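Local coordinates for protein glucose-6-phosphate 1-dehydrogenase (Kluyveromyces lactis, PDB 7E6I) that catalyses the NADP+-dependent oxidation of glucose 6-phosphate to 6-phosphogluconolactone, the first step of the oxidative pentose phosphate pathway, at residues G156-L159 against Q160-T163; V472-L475 against A476-Y480; L140-S144 against G145-V149. All blocks are in the same frame, centred on the assembly; numbering follows the deposited sequence.

Contact 1: G156-L159 against Q160-T163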
ATOM      1  N   GLY A 156     -12.440   0.410  -7.705  1.00 35.73           N
ATOM      2  CA  GLY A 156     -13.644  -0.343  -7.427  1.00 35.57           C
ATOM      3  C   GLY A 156     -13.858  -0.532  -5.937  1.00 36.53           C
ATOM      4  O   GLY A 156     -12.984  -0.275  -5.109  1.00 38.88           O
ATOM      5  N   HIS A 157     -15.075  -0.967  -5.609  1.00 33.97           N
ATOM      6  CA  HIS A 157     -15.472  -1.272  -4.246  1.00 33.85           C
ATOM      7  C   HIS A 157     -15.988  -2.696  -4.110  1.00 34.93           C
ATOM      8  O   HIS A 157     -16.364  -3.103  -3.000  1.00 35.76           O
ATOM      9  CB  HIS A 157     -16.548  -0.285  -3.778  1.00 34.46           C
ATOM     10  CG  HIS A 157     -17.645  -0.090  -4.771  1.00 36.00           C
ATOM     11  ND1 HIS A 157     -18.802  -0.844  -4.759  1.00 38.89           N
ATOM     12  CD2 HIS A 157     -17.748   0.744  -5.830  1.00 35.38           C
ATOM     13  CE1 HIS A 157     -19.583  -0.464  -5.756  1.00 37.49           C
ATOM     14  NE2 HIS A 157     -18.964   0.493  -6.426  1.00 39.91           N
ATOM     15  N   ASP A 158     -16.034  -3.450  -5.205  1.00 32.76           N
ATOM     16  CA  ASP A 158     -16.373  -4.870  -5.222  1.00 34.17           C
ATOM     17  C   ASP A 158     -15.996  -5.386  -6.606  1.00 35.28           C
ATOM     18  O   ASP A 158     -15.540  -4.621  -7.467  1.00 34.30           O
ATOM     19  CB  ASP A 158     -17.851  -5.124  -4.894  1.00 33.81           C
ATOM     20  CG  ASP A 158     -18.807  -4.304  -5.759  1.00 38.32           C
ATOM     21  OD1 ASP A 158     -18.438  -3.884  -6.887  1.00 36.20           O
ATOM     22  OD2 ASP A 158     -19.946  -4.071  -5.297  1.00 39.53           O
ATOM     23  N   LEU A 159     -16.193  -6.691  -6.817  1.00 33.59           N
ATOM     24  CA  LEU A 159     -15.805  -7.294  -8.088  1.00 35.22           C
ATOM     25  C   LEU A 159     -16.457  -6.574  -9.270  1.00 36.98           C
ATOM     26  O   LEU A 159     -15.781  -6.245 -10.259  1.00 33.01           O
ATOM     27  CB  LEU A 159     -16.170  -8.777  -8.096  1.00 30.87           C
ATOM     28  CG  LEU A 159     -15.849  -9.494  -9.406  1.00 30.37           C
ATOM     29  CD1 LEU A 159     -14.370  -9.396  -9.727  1.00 29.31           C
ATOM     30  CD2 LEU A 159     -16.257 -10.965  -9.330  1.00 31.92           C
ATOM     31  N   GLN A 160     -17.762  -6.292  -9.171  1.00 35.84           N
ATOM     32  CA  GLN A 160     -18.495  -5.778 -10.321  1.00 34.88           C
ATOM     33  C   GLN A 160     -18.003  -4.398 -10.727  1.00 36.78           C
ATOM     34  O   GLN A 160     -17.745  -4.144 -11.909  1.00 40.61           O
ATOM     35  CB  GLN A 160     -19.989  -5.747 -10.024  1.00 40.42           C
ATOM     36  CG  GLN A 160     -20.834  -5.882 -11.284  1.00 47.64           C
ATOM     37  CD  GLN A 160     -22.240  -5.326 -11.123  1.00 58.78           C
ATOM     38  OE1 GLN A 160     -23.130  -6.000 -10.593  1.00 66.57           O
ATOM     39  NE2 GLN A 160     -22.451  -4.094 -11.587  1.00 57.92           N
ATOM     40  N   SER A 161     -17.877  -3.485  -9.766  1.00 35.24           N
ATOM     41  CA  SER A 161     -17.405  -2.146 -10.094  1.00 34.27           C
ATOM     42  C   SER A 161     -15.970  -2.172 -10.612  1.00 37.17           C
ATOM     43  O   SER A 161     -15.650  -1.490 -11.594  1.00 38.15           O
ATOM     44  CB  SER A 161     -17.571  -1.217  -8.880  1.00 35.76           C
ATOM     45  OG  SER A 161     -16.995  -1.740  -7.686  1.00 35.60           O
ATOM     46  N   ALA A 162     -15.096  -2.986 -10.005  1.00 35.36           N
ATOM     47  CA  ALA A 162     -13.716  -3.056 -10.491  1.00 36.70           C
ATOM     48  C   ALA A 162     -13.654  -3.598 -11.914  1.00 34.92           C
ATOM     49  O   ALA A 162     -12.926  -3.059 -12.759  1.00 35.49           O
ATOM     50  CB  ALA A 162     -12.859  -3.910  -9.558  1.00 31.56           C
ATOM     51  N   THR A 163     -14.417  -4.657 -12.200  1.00 33.93           N
ATOM     52  CA  THR A 163     -14.486  -5.183 -13.562  1.00 37.69           C
ATOM     53  C   THR A 163     -14.920  -4.102 -14.548  1.00 38.94           C
ATOM     54  O   THR A 163     -14.323  -3.950 -15.623  1.00 38.76           O
ATOM     55  CB  THR A 163     -15.448  -6.370 -13.626  1.00 34.92           C
ATOM     56  OG1 THR A 163     -15.162  -7.273 -12.558  1.00 34.72           O
ATOM     57  CG2 THR A 163     -15.325  -7.100 -14.955  1.00 36.67           C
TER
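Between D158 O and A162 N, and between L159 O and T163 N, run the first i to i+4 bonds of helix 159-169, as the chain turns out of the preceding loop. G156 comes back against this turn, its CA 4.1 Å from that of A162; a side chain on it would run into A162. The side chain of D158 caps the N-terminus of the helix: OD1 receives S161 N (3.0 Å) nearly along its own C-O axis and the hydroxyl S161 OG (2.7 Å) from above the carboxylate plane. S161 OG in turn accepts H157 N at 2.9 Å in a nearly straight bond, linking H157 N to the capping carboxylate. With CG lodged between its backbone N and carbonyl carbon (chi1 47°), H157 lays a ring face over S161; OG stands above the ring centre, and S161 CB makes a CH-pi contact 3.7 Å from the centroid of the H157 ring. Two residues beyond S161, T163 OG1 adds a second bond to L159 O, from above the carbonyl plane. L159 N bonds to T444 OG1 of helix 433-451, against which this end packs. D158 thus exemplifies the helix N-cap, here elaborated by a serine three residues on.

Contact 2: V472-L475 against A476-Y480; sequences VEFL and ADHGY
V472 O takes the amide of A476 (3.1 Å to its N), and E473 O takes that of D477, so the helical bonding of helix 471-476 still runs from residue to residue here. At F474 it changes character. F474 O is met by a side chain, H478 ND1, at 2.6 Å, and the carbonyl oxygen lies at the edge of the imidazole, in the ring plane. With CG anti to its backbone N (chi1 -170°), the F474 ring lies over a face of the same imidazole in an offset stack, centroids 4.2 Å apart and planes inclined by 29°; H478 CE1 stands over the centre of the phenyl ring. L475 O then receives two amides from opposite faces of its carbonyl plane, H478 N at 2.8 Å and Y480 N at 3.2 Å. The second comes from the fifth residue on, just past the type I turn A476-G479, with G479 at positive phi before it. Beyond this turn L475 CB and Y480 CB come within 4.3 Å, and Y480 OH goes on to E367. L475 and Y480 also touch R336 and R349 respectively, which by similarity belong to the second NADP+ site. For H478 the chemistry is telling: ND1 donates to a carbonyl while NE2 bonds to the carboxylate of D284, a pairing consistent with a doubly protonated ring, and one that would fix its rotation beneath the phenyl face.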
ATOM      1  N   VAL A 472      -7.849 -12.570  21.261  1.00 34.36           N
ATOM      2  CA  VAL A 472      -6.821 -13.481  21.762  1.00 34.12           C
ATOM      3  C   VAL A 472      -7.254 -14.934  21.583  1.00 36.68           C
ATOM      4  O   VAL A 472      -6.445 -15.803  21.229  1.00 36.63           O
ATOM      5  CB  VAL A 472      -6.509 -13.144  23.231  1.00 33.66           C
ATOM      6  CG1 VAL A 472      -5.969 -14.338  23.949  1.00 37.11           C
ATOM      7  CG2 VAL A 472      -5.508 -12.027  23.290  1.00 35.09           C
ATOM      8  N   GLU A 473      -8.545 -15.210  21.801  1.00 35.54           N
ATOM      9  CA  GLU A 473      -9.116 -16.530  21.544  1.00 34.98           C
ATOM     10  C   GLU A 473      -9.083 -16.858  20.055  1.00 32.41           C
ATOM     11  O   GLU A 473      -8.742 -17.983  19.660  1.00 30.87           O
ATOM     12  CB  GLU A 473     -10.564 -16.553  22.061  1.00 38.47           C
ATOM     13  CG  GLU A 473     -10.974 -17.678  22.987  1.00 46.95           C
ATOM     14  CD  GLU A 473     -12.320 -17.383  23.723  1.00 64.42           C
ATOM     15  OE1 GLU A 473     -12.300 -16.842  24.866  1.00 63.26           O
ATOM     16  OE2 GLU A 473     -13.402 -17.676  23.152  1.00 63.53           O
ATOM     17  N   PHE A 474      -9.463 -15.890  19.215  1.00 33.26           N
ATOM     18  CA  PHE A 474      -9.400 -16.070  17.766  1.00 31.92           C
ATOM     19  C   PHE A 474      -7.985 -16.443  17.319  1.00 29.06           C
ATOM     20  O   PHE A 474      -7.802 -17.351  16.495  1.00 26.14           O
ATOM     21  CB  PHE A 474      -9.887 -14.784  17.082  1.00 28.83           C
ATOM     22  CG  PHE A 474     -10.098 -14.898  15.584  1.00 31.82           C
ATOM     23  CD1 PHE A 474     -11.318 -15.315  15.065  1.00 31.50           C
ATOM     24  CD2 PHE A 474      -9.090 -14.533  14.692  1.00 29.70           C
ATOM     25  CE1 PHE A 474     -11.520 -15.403  13.688  1.00 32.19           C
ATOM     26  CE2 PHE A 474      -9.287 -14.616  13.314  1.00 29.50           C
ATOM     27  CZ  PHE A 474     -10.503 -15.049  12.814  1.00 31.69           C
ATOM     28  N   LEU A 475      -6.970 -15.766  17.862  1.00 26.63           N
ATOM     29  CA  LEU A 475      -5.598 -16.065  17.461  1.00 27.87           C
ATOM     30  C   LEU A 475      -5.192 -17.467  17.903  1.00 29.20           C
ATOM     31  O   LEU A 475      -4.622 -18.234  17.124  1.00 26.69           O
ATOM     32  CB  LEU A 475      -4.642 -15.013  18.018  1.00 25.25           C
ATOM     33  CG  LEU A 475      -4.934 -13.600  17.485  1.00 28.48           C
ATOM     34  CD1 LEU A 475      -3.916 -12.557  17.971  1.00 26.64           C
ATOM     35  CD2 LEU A 475      -5.026 -13.604  15.970  1.00 26.18           C
ATOM     36  N   ALA A 476      -5.500 -17.830  19.147  1.00 31.47           N
ATOM     37  CA  ALA A 476      -5.168 -19.169  19.616  1.00 32.41           C
ATOM     38  C   ALA A 476      -5.926 -20.236  18.846  1.00 30.75           C
ATOM     39  O   ALA A 476      -5.441 -21.359  18.713  1.00 33.87           O
ATOM     40  CB  ALA A 476      -5.434 -19.279  21.117  1.00 30.86           C
ATOM     41  N   ASP A 477      -7.087 -19.897  18.313  1.00 31.06           N
ATOM     42  CA  ASP A 477      -7.809 -20.782  17.413  1.00 31.19           C
ATOM     43  C   ASP A 477      -7.157 -20.886  16.045  1.00 34.11           C
ATOM     44  O   ASP A 477      -7.524 -21.769  15.265  1.00 35.59           O
ATOM     45  CB  ASP A 477      -9.227 -20.256  17.231  1.00 39.02           C
ATOM     46  CG  ASP A 477     -10.263 -21.303  17.437  1.00 45.98           C
ATOM     47  OD1 ASP A 477     -10.113 -22.420  16.881  1.00 49.28           O
ATOM     48  OD2 ASP A 477     -11.239 -20.989  18.152  1.00 58.50           O
ATOM     49  N   HIS A 478      -6.237 -19.988  15.712  1.00 32.26           N
ATOM     50  CA  HIS A 478      -5.569 -20.004  14.417  1.00 31.17           C
ATOM     51  C   HIS A 478      -4.086 -20.306  14.569  1.00 31.77           C
ATOM     52  O   HIS A 478      -3.239 -19.767  13.852  1.00 28.24           O
ATOM     53  CB  HIS A 478      -5.788 -18.688  13.683  1.00 29.18           C
ATOM     54  CG  HIS A 478      -7.188 -18.518  13.206  1.00 29.55           C
ATOM     55  ND1 HIS A 478      -8.231 -18.247  14.066  1.00 30.74           N
ATOM     56  CD2 HIS A 478      -7.732 -18.637  11.974  1.00 25.85           C
ATOM     57  CE1 HIS A 478      -9.355 -18.174  13.376  1.00 29.90           C
ATOM     58  NE2 HIS A 478      -9.081 -18.422  12.105  1.00 31.23           N
ATOM     59  N   GLY A 479      -3.767 -21.172  15.522  1.00 32.05           N
ATOM     60  CA  GLY A 479      -2.444 -21.742  15.608  1.00 32.28           C
ATOM     61  C   GLY A 479      -1.431 -20.926  16.363  1.00 30.83           C
ATOM     62  O   GLY A 479      -0.269 -21.341  16.442  1.00 33.21           O
ATOM     63  N   TYR A 480      -1.815 -19.789  16.926  1.00 30.27           N
ATOM     64  CA  TYR A 480      -0.858 -19.022  17.707  1.00 29.41           C
ATOM     65  C   TYR A 480      -0.779 -19.551  19.137  1.00 32.62           C
ATOM     66  O   TYR A 480      -1.790 -19.682  19.832  1.00 34.70           O
ATOM     67  CB  TYR A 480      -1.205 -17.542  17.713  1.00 27.17           C
ATOM     68  CG  TYR A 480      -0.067 -16.740  18.272  1.00 28.45           C
ATOM     69  CD1 TYR A 480       1.026 -16.405  17.474  1.00 25.47           C
ATOM     70  CD2 TYR A 480      -0.051 -16.353  19.604  1.00 28.18           C
ATOM     71  CE1 TYR A 480       2.085 -15.687  17.976  1.00 26.73           C
ATOM     72  CE2 TYR A 480       1.007 -15.630  20.116  1.00 30.45           C
ATOM     73  CZ  TYR A 480       2.073 -15.300  19.292  1.00 30.81           C
ATOM     74  OH  TYR A 480       3.135 -14.587  19.785  1.00 30.15           O
TER

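Contact 3: L140-S144 against G145-V149; sequences LYTES and GIQRV
The Y141 ring and the Q147 carboxamide lie stacked, their planes 22° apart, with Q147 NE2 3.2 Å above one ring face and offset toward the rim, nearest to CE2. The ring also makes a cation-pi contact with K137, and its hydroxyl bonds to E177. Both polar atoms of the amide bond to the backbone of T142. Q147 OE1 accepts T142 N at 3.2 Å, and NE2 donates to T142 O at 3.1 Å in an almost straight bond that keeps the acceptor in the amide plane. One side chain thereby pairs with both the N-H and the C=O of a single residue. The reach depends on a fold in the glutamine: CG sits between the backbone N and the carbonyl carbon (chi1 44°), and the chain bends again at chi2 (-98°), bringing the amide back over the tyrosine. T142 O is gripped a second time, from the opposite face of its plane, by G145 N at 3.2 Å, which closes the type I turn from T142 to G145. Inside that turn T142 OG1 accepts S144 N at 3.1 Å, forming an ST turn, and takes S144 OG as well. A leucine in place of Q147 would probably leave T142 N without its acceptor and T142 O with a single donor, while the tyrosine ring would lose its stacked amide. The turn joins the end of helix 126-139 to strand 146-152, completing a beta-alpha-beta crossover from strand 117-122. I146 and R148 bond through their backbones to R118 of that strand, and V149 to E177 on the way into strand 178-181, so the new strand enters the parallel Rossmann sheet between these two neighbours.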
ATOM      1  N   LEU A 140      -3.830  13.057 -26.798  1.00 50.15           N
ATOM      2  CA  LEU A 140      -2.441  13.252 -26.385  1.00 50.58           C
ATOM      3  C   LEU A 140      -1.696  11.925 -26.310  1.00 50.81           C
ATOM      4  O   LEU A 140      -1.028  11.619 -25.323  1.00 53.72           O
ATOM      5  CB  LEU A 140      -2.398  13.953 -25.035  1.00 49.22           C
ATOM      6  CG  LEU A 140      -1.333  15.003 -24.730  1.00 51.62           C
ATOM      7  CD1 LEU A 140      -1.656  15.635 -23.385  1.00 50.37           C
ATOM      8  CD2 LEU A 140       0.076  14.435 -24.742  1.00 52.96           C
ATOM      9  N   TYR A 141      -1.787  11.113 -27.360  1.00 49.96           N
ATOM     10  CA  TYR A 141      -1.108   9.823 -27.421  1.00 49.72           C
ATOM     11  C   TYR A 141      -0.265   9.771 -28.690  1.00 52.60           C
ATOM     12  O   TYR A 141      -0.796   9.942 -29.793  1.00 54.55           O
ATOM     13  CB  TYR A 141      -2.133   8.685 -27.396  1.00 48.45           C
ATOM     14  CG  TYR A 141      -1.538   7.307 -27.242  1.00 48.48           C
ATOM     15  CD1 TYR A 141      -1.150   6.570 -28.357  1.00 50.06           C
ATOM     16  CD2 TYR A 141      -1.365   6.744 -25.981  1.00 47.01           C
ATOM     17  CE1 TYR A 141      -0.607   5.314 -28.220  1.00 50.42           C
ATOM     18  CE2 TYR A 141      -0.824   5.483 -25.831  1.00 48.08           C
ATOM     19  CZ  TYR A 141      -0.450   4.776 -26.951  1.00 49.83           C
ATOM     20  OH  TYR A 141       0.088   3.530 -26.799  1.00 51.30           O
ATOM     21  N   THR A 142       1.040   9.536 -28.549  1.00 51.59           N
ATOM     22  CA  THR A 142       1.925   9.406 -29.706  1.00 53.84           C
ATOM     23  C   THR A 142       2.422   7.970 -29.827  1.00 54.66           C
ATOM     24  O   THR A 142       3.063   7.452 -28.908  1.00 53.77           O
ATOM     25  CB  THR A 142       3.106  10.378 -29.631  1.00 53.26           C
ATOM     26  OG1 THR A 142       4.043  10.067 -30.671  1.00 58.92           O
ATOM     27  CG2 THR A 142       3.802  10.310 -28.287  1.00 54.08           C
ATOM     28  N   GLU A 143       2.138   7.336 -30.969  1.00 56.66           N
ATOM     29  CA  GLU A 143       2.644   5.997 -31.247  1.00 57.96           C
ATOM     30  C   GLU A 143       4.153   5.968 -31.450  1.00 56.97           C
ATOM     31  O   GLU A 143       4.725   4.884 -31.592  1.00 59.90           O
ATOM     32  CB  GLU A 143       1.938   5.413 -32.474  1.00 63.10           C
ATOM     33  CG  GLU A 143       0.739   4.514 -32.147  1.00 71.34           C
ATOM     34  CD  GLU A 143       0.102   3.880 -33.389  1.00 85.90           C
ATOM     35  OE1 GLU A 143      -1.059   3.416 -33.302  1.00 87.56           O
ATOM     36  OE2 GLU A 143       0.760   3.842 -34.454  1.00 92.22           O
ATOM     37  N   SER A 144       4.809   7.126 -31.444  1.00 53.26           N
ATOM     38  CA  SER A 144       6.250   7.231 -31.621  1.00 57.17           C
ATOM     39  C   SER A 144       6.957   7.765 -30.380  1.00 56.52           C
ATOM     40  O   SER A 144       8.121   8.175 -30.461  1.00 58.77           O
ATOM     41  CB  SER A 144       6.558   8.118 -32.823  1.00 59.83           C
ATOM     42  OG  SER A 144       6.704   9.458 -32.386  1.00 63.91           O
ATOM     43  N   GLY A 145       6.276   7.805 -29.246  1.00 56.70           N
ATOM     44  CA  GLY A 145       6.922   8.055 -27.975  1.00 54.23           C
ATOM     45  C   GLY A 145       6.451   6.994 -27.006  1.00 49.60           C
ATOM     46  O   GLY A 145       5.780   6.043 -27.418  1.00 51.23           O
ATOM     47  N   ILE A 146       6.778   7.128 -25.728  1.00 47.02           N
ATOM     48  CA  ILE A 146       6.238   6.234 -24.712  1.00 45.28           C
ATOM     49  C   ILE A 146       5.560   7.076 -23.634  1.00 42.45           C
ATOM     50  O   ILE A 146       6.125   8.074 -23.166  1.00 42.60           O
ATOM     51  CB  ILE A 146       7.329   5.301 -24.137  1.00 46.01           C
ATOM     52  CG1 ILE A 146       6.991   4.846 -22.714  1.00 45.39           C
ATOM     53  CG2 ILE A 146       8.719   5.920 -24.250  1.00 49.89           C
ATOM     54  CD1 ILE A 146       5.945   3.711 -22.668  1.00 51.96           C
ATOM     55  N   GLN A 147       4.333   6.702 -23.280  1.00 38.94           N
ATOM     56  CA  GLN A 147       3.575   7.366 -22.227  1.00 42.24           C
ATOM     57  C   GLN A 147       3.180   6.354 -21.158  1.00 40.04           C
ATOM     58  O   GLN A 147       2.861   5.199 -21.463  1.00 40.79           O
ATOM     59  CB  GLN A 147       2.310   8.053 -22.771  1.00 37.12           C
ATOM     60  CG  GLN A 147       1.543   7.208 -23.756  1.00 41.64           C
ATOM     61  CD  GLN A 147       1.872   7.590 -25.199  1.00 47.24           C
ATOM     62  OE1 GLN A 147       1.872   8.769 -25.550  1.00 48.32           O
ATOM     63  NE2 GLN A 147       2.182   6.593 -26.029  1.00 45.39           N
ATOM     64  N   ARG A 148       3.199   6.800 -19.907  1.00 35.87           N
ATOM     65  CA  ARG A 148       2.832   5.986 -18.762  1.00 35.39           C
ATOM     66  C   ARG A 148       1.857   6.771 -17.899  1.00 37.51           C
ATOM     67  O   ARG A 148       2.049   7.969 -17.671  1.00 38.33           O
ATOM     68  CB  ARG A 148       4.071   5.599 -17.946  1.00 34.54           C
ATOM     69  CG  ARG A 148       5.008   4.646 -18.663  1.00 36.36           C
ATOM     70  CD  ARG A 148       6.341   4.496 -17.939  1.00 35.89           C
ATOM     71  NE  ARG A 148       7.285   3.711 -18.729  1.00 38.20           N
ATOM     72  CZ  ARG A 148       8.608   3.836 -18.666  1.00 37.98           C
ATOM     73  NH1 ARG A 148       9.165   4.719 -17.842  1.00 34.43           N
ATOM     74  NH2 ARG A 148       9.373   3.072 -19.436  1.00 41.13           N
ATOM     75  N   VAL A 149       0.804   6.119 -17.420  1.00 34.15           N
ATOM     76  CA  VAL A 149      -0.144   6.794 -16.544  1.00 34.43           C
ATOM     77  C   VAL A 149      -0.184   6.069 -15.202  1.00 34.28           C
ATOM     78  O   VAL A 149      -0.233   4.836 -15.148  1.00 32.79           O
ATOM     79  CB  VAL A 149      -1.543   6.929 -17.182  1.00 36.87           C
ATOM     80  CG1 VAL A 149      -1.683   6.071 -18.439  1.00 34.40           C
ATOM     81  CG2 VAL A 149      -2.649   6.647 -16.169  1.00 36.16           C
TER

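Along the chain contact 3 comes first, contact 1 next and contact 2 near the C-terminus. Contacts 3 and 1 share the NAD-binding domain: strand 146-152 begins at the former and leads, through a loop, into helix 159-169 at the latter, their centres about 28 Å apart. Contact 2 belongs to the C-terminal domain, where helix 471-476 leans on the mixed sheet; its centre lies about 32 Å from that of contact 1, and contacts 2 and 3 lie on opposite sides of the chain's centre, their own centres about 52 Å apart. None touches another. The H157 side chain of contact 1 stays about 12 Å from bound glucose 6-phosphate, too far to touch it, whereas contact 2 borders the probable second NADP+ site.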